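Local coordinates for DNA mismatch repair protein PMS1 (Saccharomyces cerevisiae, PDB 3H4L), which probably binds and hydrolyses ATP through a GHKL-type ATPase domain while serving as a MutL-family factor in DNA mismatch repair, at residues R159-E162 against F163-F167; D11-V14 against H15-T18. All coordinates share one frame; numbering follows the deposited sequence.

Contact 1. Residues R159-E162 against F163-F167; sequences RQKE and FSKTF
The last regular turn of helix 157-164 is closed by bonds to carbonyls four residues back: Phe-163 N to Arg-159 O at 3.0 Å, and Ser-164 N to Gln-160 O at 3.1 Å. The pattern then frays. Lys-165 N reaches Lys-161 O only weakly, at 3.4 Å, and Lys-165 is the first residue to leave helical geometry. Here a hydroxyl steps in: Thr-166 OG1, set by chi1 of 57° between its own backbone N and carbonyl carbon, donates to Glu-162 O at 2.5 Å from above the carbonyl plane. Thr-166 CG2 lies 3.7 Å from Glu-162 OE1. Bent at chi2, the Glu-162 chain sends OE2 obliquely across the Lys-165 chain, giving a long salt bridge of 3.7 Å to Lys-165 NZ. The Lys-165 chain bends at chi4 and brings NZ back to 3.3 Å from Lys-161 CG, the two chains crossing at a slant. Elsewhere, the buried Phe-163 packs on Leu-54, and Arg-159 makes a cation-pi contact with Phe-153. This is a helix-to-helix junction: Thr-166 holds the N-cap position of helix 167-184 without a side-chain capping bond, its hydroxyl serving the ending helix instead, while the loose ion pair probably eases the approach of two lysines.

Contact 2. Residues D11-V14 against H15-T18; sequences DIDV and HRIT
Thr-18 lies side by side with Val-14, both side chains pointing the same way, with its hydroxyl OG1 3.9 Å from the methyl Val-14 CG1. Thr-18 OG1 also donates to Val-14 O at 2.6 Å, while Thr-18 N bonds to that oxygen at 2.9 Å. The two donors come from opposite faces of the carbonyl plane, so one oxygen is gripped twice by a single residue. A torsion of -51° about chi1 makes this possible, turning OG1 beside the backbone N and back toward the preceding turn. A valine here would probably leave Val-14 O with the amide bond alone, its second donor replaced by a methyl.

One residue earlier, Ile-17 N meets Asp-13 O almost straight on, with an N-H...O angle of 172°. A charged pair spans the same stretch. Asp-13 and Arg-16 run alongside each other, and OD1 of Asp-13 forms a salt bridge of 2.8 Å with NH1 of Arg-16. The carboxylate reaches the edge of the guanidinium near its plane, yet the two flat groups stand 86° apart, so a single oxygen faces a single nitrogen instead of a paired, two-pronged bridge. Arg-16 gets there by a bend at chi3 that folds its end back along the helix, and its NE is held by Asn-155 O.

His-15, the buried residue of the group, lays CB 3.3 Å from Ile-12 O, while its ring nitrogens bond to Lys-77 NZ and Met-129 O. Its side chain is about 11 Å from the bound nucleotide analogue. The chemistry suggests a division of labour: charge and hydroxyl probably reinforce helix 11-22 from within, while His-15 and Arg-16 fasten it to neighbouring loops.

How the contacts relate
From the N terminus the chain first meets contact 2, within helix 11-22, and much later contact 1, at the end of helix 157-164 and running on into the first residue of helix 167-184. The two stand in series, neither nested nor crossed, and each is a local turn that closes no long loop. Between them run several helices, 26-39 among them, and six strands of the eight-stranded sheet. In space they are less remote: the centres of contacts 1 and 2 lie about 21 Å apart, and the two do not touch. The segment just before helix 157-164 links them, since Asn-155 and Leu-156 meet Arg-16 of contact 2 while Phe-153 meets Arg-159 and Gln-160 of contact 1.

Contact 1. Residues R159-E162 against F163-F167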
loop_
_atom_site.group_PDB
_atom_site.type_symbol
_atom_site.label_atom_id
_atom_site.label_comp_id
_atom_site.label_asym_id
_atom_site.label_seq_id
_atom_site.Cartn_x
_atom_site.Cartn_y
_atom_site.Cartn_z
ATOM N N ARG B 159 -4.263 -20.828 15.000
ATOM C CA ARG B 159 -4.459 -20.149 13.717
ATOM C C ARG B 159 -3.900 -18.730 13.707
ATOM O O ARG B 159 -3.288 -18.305 12.721
ATOM C CB ARG B 159 -5.937 -20.095 13.340
ATOM C CG ARG B 159 -6.172 -19.480 11.972
ATOM C CD ARG B 159 -7.034 -20.386 11.123
ATOM N NE ARG B 159 -8.430 -20.398 11.543
ATOM C CZ ARG B 159 -9.270 -21.397 11.296
ATOM N NH1 ARG B 159 -8.863 -22.468 10.642
ATOM N NH2 ARG B 159 -10.525 -21.319 11.690
ATOM N N GLN B 160 -4.120 -17.997 14.795
ATOM C CA GLN B 160 -3.628 -16.629 14.902
ATOM C C GLN B 160 -2.112 -16.621 14.774
ATOM O O GLN B 160 -1.546 -15.844 14.017
ATOM C CB GLN B 160 -4.043 -16.025 16.245
ATOM C CG GLN B 160 -3.361 -14.725 16.597
ATOM C CD GLN B 160 -3.673 -14.290 18.018
ATOM O OE1 GLN B 160 -4.618 -13.537 18.261
ATOM N NE2 GLN B 160 -2.887 -14.781 18.970
ATOM N N LYS B 161 -1.458 -17.505 15.512
ATOM C CA LYS B 161 -0.003 -17.594 15.477
ATOM C C LYS B 161 0.489 -17.832 14.057
ATOM O O LYS B 161 1.443 -17.197 13.617
ATOM C CB LYS B 161 0.471 -18.721 16.398
ATOM C CG LYS B 161 1.972 -18.764 16.637
ATOM C CD LYS B 161 2.326 -19.909 17.588
ATOM C CE LYS B 161 3.831 -20.039 17.801
ATOM N NZ LYS B 161 4.155 -21.234 18.637
ATOM N N GLU B 162 -0.162 -18.742 13.340
ATOM C CA GLU B 162 0.215 -19.043 11.960
ATOM C C GLU B 162 0.052 -17.812 11.077
ATOM O O GLU B 162 0.826 -17.603 10.141
ATOM C CB GLU B 162 -0.650 -20.177 11.402
ATOM C CG GLU B 162 0.086 -21.490 11.226
ATOM C CD GLU B 162 1.196 -21.411 10.189
ATOM O OE1 GLU B 162 0.896 -21.157 8.999
ATOM O OE2 GLU B 162 2.373 -21.609 10.563
ATOM N N PHE B 163 -0.968 -17.007 11.377
ATOM C CA PHE B 163 -1.247 -15.788 10.622
ATOM C C PHE B 163 -0.089 -14.806 10.735
ATOM O O PHE B 163 0.261 -14.144 9.768
ATOM C CB PHE B 163 -2.550 -15.147 11.129
ATOM C CG PHE B 163 -3.005 -13.947 10.333
ATOM C CD1 PHE B 163 -2.703 -13.824 8.975
ATOM C CD2 PHE B 163 -3.771 -12.955 10.939
ATOM C CE1 PHE B 163 -3.155 -12.734 8.234
ATOM C CE2 PHE B 163 -4.233 -11.855 10.204
ATOM C CZ PHE B 163 -3.921 -11.748 8.848
ATOM N N SER B 164 0.513 -14.729 11.914
ATOM C CA SER B 164 1.629 -13.823 12.123
ATOM C C SER B 164 2.878 -14.234 11.362
ATOM O O SER B 164 3.596 -13.375 10.858
ATOM C CB SER B 164 1.952 -13.713 13.606
ATOM O OG SER B 164 0.808 -13.265 14.296
ATOM N N LYS B 165 3.160 -15.528 11.268
ATOM C CA LYS B 165 4.353 -15.915 10.535
ATOM C C LYS B 165 4.105 -16.110 9.043
ATOM O O LYS B 165 5.002 -16.531 8.308
ATOM C CB LYS B 165 5.014 -17.160 11.146
ATOM C CG LYS B 165 4.111 -18.321 11.448
ATOM C CD LYS B 165 4.896 -19.401 12.176
ATOM C CE LYS B 165 3.984 -20.497 12.757
ATOM N NZ LYS B 165 3.044 -20.033 13.832
ATOM N N THR B 166 2.899 -15.784 8.586
ATOM C CA THR B 166 2.592 -15.914 7.167
ATOM C C THR B 166 1.776 -14.736 6.654
ATOM O O THR B 166 1.294 -14.768 5.527
ATOM C CB THR B 166 1.793 -17.197 6.864
ATOM O OG1 THR B 166 0.592 -17.203 7.638
ATOM C CG2 THR B 166 2.599 -18.423 7.190
ATOM N N PHE B 167 1.636 -13.688 7.460
ATOM C CA PHE B 167 0.823 -12.552 7.043
ATOM C C PHE B 167 1.183 -11.930 5.707
ATOM O O PHE B 167 0.292 -11.491 4.973
ATOM C CB PHE B 167 0.783 -11.466 8.125
ATOM C CG PHE B 167 2.034 -10.649 8.240
ATOM C CD1 PHE B 167 3.171 -11.163 8.851
ATOM C CD2 PHE B 167 2.054 -9.335 7.788
ATOM C CE1 PHE B 167 4.313 -10.374 9.021
ATOM C CE2 PHE B 167 3.189 -8.534 7.950
ATOM C CZ PHE B 167 4.320 -9.052 8.567
#

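Contact 2. Residues D11-V14 against H15-T18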
loop_
_atom_site.group_PDB
_atom_site.type_symbol
_atom_site.label_atom_id
_atom_site.label_comp_id
_atom_site.label_asym_id
_atom_site.label_seq_id
_atom_site.Cartn_x
_atom_site.Cartn_y
_atom_site.Cartn_z
ATOM N N ASP B 11 -21.300 -25.317 24.158
ATOM C CA ASP B 11 -21.918 -24.642 23.023
ATOM C C ASP B 11 -21.150 -23.470 22.440
ATOM O O ASP B 11 -21.122 -23.297 21.222
ATOM C CB ASP B 11 -23.328 -24.171 23.380
ATOM C CG ASP B 11 -24.332 -25.306 23.439
ATOM O OD1 ASP B 11 -24.019 -26.425 22.968
ATOM O OD2 ASP B 11 -25.448 -25.066 23.948
ATOM N N ILE B 12 -20.538 -22.658 23.295
ATOM C CA ILE B 12 -19.791 -21.502 22.807
ATOM C C ILE B 12 -18.600 -21.978 21.987
ATOM O O ILE B 12 -18.295 -21.408 20.943
ATOM C CB ILE B 12 -19.323 -20.581 23.978
ATOM C CG1 ILE B 12 -20.535 -19.902 24.611
ATOM C CG2 ILE B 12 -18.392 -19.500 23.474
ATOM C CD1 ILE B 12 -20.179 -18.821 25.620
ATOM N N ASP B 13 -17.946 -23.034 22.459
ATOM C CA ASP B 13 -16.800 -23.601 21.757
ATOM C C ASP B 13 -17.248 -24.084 20.387
ATOM O O ASP B 13 -16.634 -23.753 19.375
ATOM C CB ASP B 13 -16.217 -24.776 22.541
ATOM C CG ASP B 13 -15.596 -24.345 23.843
ATOM O OD1 ASP B 13 -14.575 -23.626 23.803
ATOM O OD2 ASP B 13 -16.133 -24.715 24.908
ATOM N N VAL B 14 -18.321 -24.868 20.364
ATOM C CA VAL B 14 -18.858 -25.382 19.114
ATOM C C VAL B 14 -19.052 -24.224 18.166
ATOM O O VAL B 14 -18.723 -24.318 16.987
ATOM C CB VAL B 14 -20.214 -26.034 19.302
ATOM C CG1 VAL B 14 -20.735 -26.497 17.974
ATOM C CG2 VAL B 14 -20.095 -27.185 20.254
ATOM N N HIS B 15 -19.596 -23.130 18.690
ATOM C CA HIS B 15 -19.834 -21.946 17.876
ATOM C C HIS B 15 -18.504 -21.352 17.429
ATOM O O HIS B 15 -18.370 -20.909 16.298
ATOM C CB HIS B 15 -20.664 -20.925 18.667
ATOM C CG HIS B 15 -20.644 -19.540 18.094
ATOM N ND1 HIS B 15 -20.954 -19.269 16.778
ATOM C CD2 HIS B 15 -20.348 -18.347 18.666
ATOM C CE1 HIS B 15 -20.846 -17.968 16.564
ATOM N NE2 HIS B 15 -20.480 -17.386 17.693
ATOM N N ARG B 16 -17.515 -21.379 18.312
ATOM C CA ARG B 16 -16.193 -20.836 18.014
ATOM C C ARG B 16 -15.505 -21.603 16.896
ATOM O O ARG B 16 -15.015 -21.022 15.920
ATOM C CB ARG B 16 -15.319 -20.898 19.260
ATOM C CG ARG B 16 -14.234 -19.848 19.287
ATOM C CD ARG B 16 -13.310 -20.010 20.481
ATOM N NE ARG B 16 -12.324 -21.039 20.211
ATOM C CZ ARG B 16 -12.341 -22.252 20.742
ATOM N NH1 ARG B 16 -13.302 -22.586 21.592
ATOM N NH2 ARG B 16 -11.407 -23.134 20.393
ATOM N N ILE B 17 -15.462 -22.919 17.067
ATOM C CA ILE B 17 -14.840 -23.827 16.120
ATOM C C ILE B 17 -15.540 -23.806 14.762
ATOM O O ILE B 17 -14.876 -23.711 13.726
ATOM C CB ILE B 17 -14.836 -25.261 16.698
ATOM C CG1 ILE B 17 -13.956 -25.285 17.952
ATOM C CG2 ILE B 17 -14.338 -26.274 15.661
ATOM C CD1 ILE B 17 -14.043 -26.579 18.713
ATOM N N THR B 18 -16.870 -23.886 14.763
ATOM C CA THR B 18 -17.636 -23.878 13.520
ATOM C C THR B 18 -17.424 -22.579 12.760
ATOM O O THR B 18 -17.164 -22.592 11.556
ATOM C CB THR B 18 -19.137 -24.002 13.770
ATOM O OG1 THR B 18 -19.386 -25.110 14.638
ATOM C CG2 THR B 18 -19.877 -24.221 12.456
#